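Local coordinates for Alr2269 protein (Nostoc sp., PDB 3MC9), which probably takes part, through its periplasmic POTRA domains, in transporting polypeptides to the outer membrane and assembling beta-barrel proteins there, at residues Tyr85-Thr90 / Ile105-Gly110. Numbering follows the deposited sequence.
Sequences YNVIRT and INAIFG
Ile88 and Ile108 meet methyl to methyl over the sheet, where the chain leaves helix 78-87 and passes helix 98-110: CG2 of Ile88 lies 3.5 Å from CD1 of Ile108, slightly closer than usual for two carbons. The Ile108 chain is extended (chi2 160°), which carries CD1 across to the partner branch. One step toward the surface, Val87 leans over the turn formed by Ala107 and Ile108. With CG1 anti to the carbonyl carbon (chi1 -60°), its CG2 is left between the backbone N and that carbon, 3.7 Å from Ala107 O and 4.0 Å from Ile108 CG1. Ala107 answers with its methyl, CB, 3.7 Å from Val87 O; so small a group is consistent with the close approach of 5.9 Å between the CA atoms of Val87 and Ala107. Below, Phe132 of strand 127-136 touches both isoleucines, while Val67 backs Ile88 and Phe114 and Val117 back Ile108. Just past Ile88, Arg89 N gives a hydrogen bond to Asp104 OD1, and Thr90 OG1 is bonded to Asp104 OD2. This is the helix pair of a POTRA domain lying on its mixed sheet. No hydrogen bond joins the two segments directly, so their mutual hold is apolar, shape-dependent contact, with polar ties supplied by Asp104 alongside.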
ATOM      1  N   TYR A  85     -11.843   2.564  -8.760  1.00 41.17           N
ATOM      2  CA  TYR A  85     -12.393   3.049 -10.040  1.00 41.02           C
ATOM      3  C   TYR A  85     -11.718   4.349 -10.482  1.00 40.94           C
ATOM      4  O   TYR A  85     -11.456   4.534 -11.662  1.00 40.35           O
ATOM      5  CB  TYR A  85     -13.931   3.182 -10.007  1.00 41.69           C
ATOM      6  CG  TYR A  85     -14.677   1.871 -10.267  1.00 42.06           C
ATOM      7  CD1 TYR A  85     -14.635   1.257 -11.516  1.00 41.57           C
ATOM      8  CD2 TYR A  85     -15.419   1.252  -9.266  1.00 42.58           C
ATOM      9  CE1 TYR A  85     -15.309   0.063 -11.756  1.00 41.06           C
ATOM     10  CE2 TYR A  85     -16.098   0.055  -9.500  1.00 42.91           C
ATOM     11  CZ  TYR A  85     -16.042  -0.533 -10.743  1.00 42.36           C
ATOM     12  OH  TYR A  85     -16.702  -1.726 -10.967  1.00 42.17           O
ATOM     13  N   ASN A  86     -11.391   5.210  -9.517  1.00 41.08           N
ATOM     14  CA  ASN A  86     -10.668   6.459  -9.777  1.00 41.13           C
ATOM     15  C   ASN A  86      -9.307   6.340 -10.471  1.00 39.83           C
ATOM     16  O   ASN A  86      -8.870   7.287 -11.109  1.00 40.04           O
ATOM     17  CB  ASN A  86     -10.417   7.217  -8.466  1.00 42.16           C
ATOM     18  CG  ASN A  86     -11.660   7.885  -7.913  1.00 45.19           C
ATOM     19  OD1 ASN A  86     -12.732   7.902  -8.533  1.00 48.22           O
ATOM     20  ND2 ASN A  86     -11.517   8.446  -6.728  1.00 48.45           N
ATOM     21  N   VAL A  87      -8.608   5.224 -10.308  1.00 38.30           N
ATOM     22  CA  VAL A  87      -7.215   5.153 -10.777  1.00 37.39           C
ATOM     23  C   VAL A  87      -6.952   4.150 -11.892  1.00 36.66           C
ATOM     24  O   VAL A  87      -5.897   4.207 -12.535  1.00 37.02           O
ATOM     25  CB  VAL A  87      -6.256   4.867  -9.609  1.00 37.69           C
ATOM     26  CG1 VAL A  87      -6.363   5.978  -8.569  1.00 37.08           C
ATOM     27  CG2 VAL A  87      -6.536   3.507  -8.992  1.00 37.12           C
ATOM     28  N   ILE A  88      -7.891   3.228 -12.118  1.00 35.33           N
ATOM     29  CA  ILE A  88      -7.764   2.274 -13.209  1.00 34.30           C
ATOM     30  C   ILE A  88      -8.229   2.917 -14.509  1.00 35.22           C
ATOM     31  O   ILE A  88      -9.112   3.776 -14.513  1.00 35.54           O
ATOM     32  CB  ILE A  88      -8.519   0.946 -12.918  1.00 33.78           C
ATOM     33  CG1 ILE A  88     -10.034   1.144 -12.849  1.00 33.57           C
ATOM     34  CG2 ILE A  88      -8.015   0.334 -11.620  1.00 32.18           C
ATOM     35  CD1 ILE A  88     -10.818  -0.178 -12.795  1.00 32.35           C
ATOM     36  N   ARG A  89      -7.598   2.542 -15.612  1.00 35.74           N
ATOM     37  CA  ARG A  89      -8.053   2.963 -16.927  1.00 36.90           C
ATOM     38  C   ARG A  89      -8.899   1.881 -17.574  1.00 35.90           C
ATOM     39  O   ARG A  89      -9.777   2.183 -18.360  1.00 36.06           O
ATOM     40  CB  ARG A  89      -6.881   3.253 -17.850  1.00 38.09           C
ATOM     41  CG  ARG A  89      -6.195   4.590 -17.666  1.00 42.75           C
ATOM     42  CD  ARG A  89      -5.065   4.718 -18.708  1.00 47.24           C
ATOM     43  NE  ARG A  89      -5.484   5.313 -19.985  1.00 51.01           N
ATOM     44  CZ  ARG A  89      -4.787   5.244 -21.121  1.00 54.54           C
ATOM     45  NH1 ARG A  89      -3.637   4.573 -21.177  1.00 55.43           N
ATOM     46  NH2 ARG A  89      -5.242   5.844 -22.222  1.00 57.27           N
ATOM     47  N   THR A  90      -8.610   0.614 -17.291  1.00 34.78           N
ATOM     48  CA  THR A  90      -9.410  -0.474 -17.863  1.00 34.28           C
ATOM     49  C   THR A  90     -10.902  -0.236 -17.591  1.00 34.88           C
ATOM     50  O   THR A  90     -11.309   0.093 -16.473  1.00 34.26           O
ATOM     51  CB  THR A  90      -8.939  -1.841 -17.362  1.00 33.89           C
ATOM     52  OG1 THR A  90      -7.625  -2.097 -17.890  1.00 33.56           O
ATOM     53  CG2 THR A  90      -9.886  -2.948 -17.798  1.00 32.60           C
ATOM     54  N   ILE A 105      -3.138  -2.285 -11.759  1.00 32.92           N
ATOM     55  CA  ILE A 105      -2.779  -2.913 -10.491  1.00 33.09           C
ATOM     56  C   ILE A 105      -1.827  -1.995  -9.688  1.00 33.26           C
ATOM     57  O   ILE A 105      -2.115  -1.697  -8.522  1.00 33.17           O
ATOM     58  CB  ILE A 105      -2.168  -4.322 -10.719  1.00 33.47           C
ATOM     59  CG1 ILE A 105      -3.266  -5.289 -11.193  1.00 33.74           C
ATOM     60  CG2 ILE A 105      -1.465  -4.831  -9.460  1.00 34.02           C
ATOM     61  CD1 ILE A 105      -2.787  -6.664 -11.648  1.00 33.46           C
ATOM     62  N   ASN A 106      -0.748  -1.526 -10.327  1.00 33.02           N
ATOM     63  CA  ASN A 106       0.206  -0.576  -9.709  1.00 33.66           C
ATOM     64  C   ASN A 106      -0.459   0.700  -9.193  1.00 33.25           C
ATOM     65  O   ASN A 106      -0.131   1.188  -8.117  1.00 33.57           O
ATOM     66  CB  ASN A 106       1.317  -0.170 -10.691  1.00 34.40           C
ATOM     67  CG  ASN A 106       2.193  -1.348 -11.103  1.00 35.19           C
ATOM     68  OD1 ASN A 106       2.096  -2.423 -10.511  1.00 36.79           O
ATOM     69  ND2 ASN A 106       3.022  -1.163 -12.141  1.00 32.86           N
ATOM     70  N   ALA A 107      -1.406   1.216  -9.962  1.00 32.87           N
ATOM     71  CA  ALA A 107      -2.121   2.431  -9.581  1.00 32.89           C
ATOM     72  C   ALA A 107      -3.040   2.156  -8.393  1.00 32.44           C
ATOM     73  O   ALA A 107      -3.184   2.987  -7.516  1.00 32.96           O
ATOM     74  CB  ALA A 107      -2.891   2.983 -10.762  1.00 32.44           C
ATOM     75  N   ILE A 108      -3.625   0.977  -8.327  1.00 32.66           N
ATOM     76  CA  ILE A 108      -4.431   0.627  -7.162  1.00 33.33           C
ATOM     77  C   ILE A 108      -3.536   0.596  -5.900  1.00 34.17           C
ATOM     78  O   ILE A 108      -3.892   1.161  -4.857  1.00 35.01           O
ATOM     79  CB  ILE A 108      -5.210  -0.693  -7.388  1.00 33.27           C
ATOM     80  CG1 ILE A 108      -6.256  -0.488  -8.492  1.00 33.74           C
ATOM     81  CG2 ILE A 108      -5.906  -1.156  -6.105  1.00 32.51           C
ATOM     82  CD1 ILE A 108      -6.749  -1.795  -9.151  1.00 32.28           C
ATOM     83  N   PHE A 109      -2.370  -0.030  -6.004  1.00 34.29           N
ATOM     84  CA  PHE A 109      -1.435  -0.056  -4.890  1.00 35.27           C
ATOM     85  C   PHE A 109      -1.034   1.359  -4.530  1.00 35.09           C
ATOM     86  O   PHE A 109      -0.902   1.686  -3.349  1.00 34.86           O
ATOM     87  CB  PHE A 109      -0.160  -0.826  -5.246  1.00 36.12           C
ATOM     88  CG  PHE A 109      -0.194  -2.267  -4.872  1.00 38.89           C
ATOM     89  CD1 PHE A 109      -0.322  -2.644  -3.540  1.00 42.31           C
ATOM     90  CD2 PHE A 109      -0.045  -3.256  -5.839  1.00 41.60           C
ATOM     91  CE1 PHE A 109      -0.349  -4.006  -3.184  1.00 44.65           C
ATOM     92  CE2 PHE A 109      -0.042  -4.621  -5.488  1.00 43.58           C
ATOM     93  CZ  PHE A 109      -0.210  -4.993  -4.166  1.00 44.21           C
ATOM     94  N   GLY A 110      -0.835   2.177  -5.569  1.00 34.68           N
ATOM     95  CA  GLY A 110      -0.431   3.564  -5.430  1.00 34.98           C
ATOM     96  C   GLY A 110      -1.337   4.367  -4.533  1.00 34.96           C
ATOM     97  O   GLY A 110      -0.880   5.248  -3.851  1.00 35.79           O
TER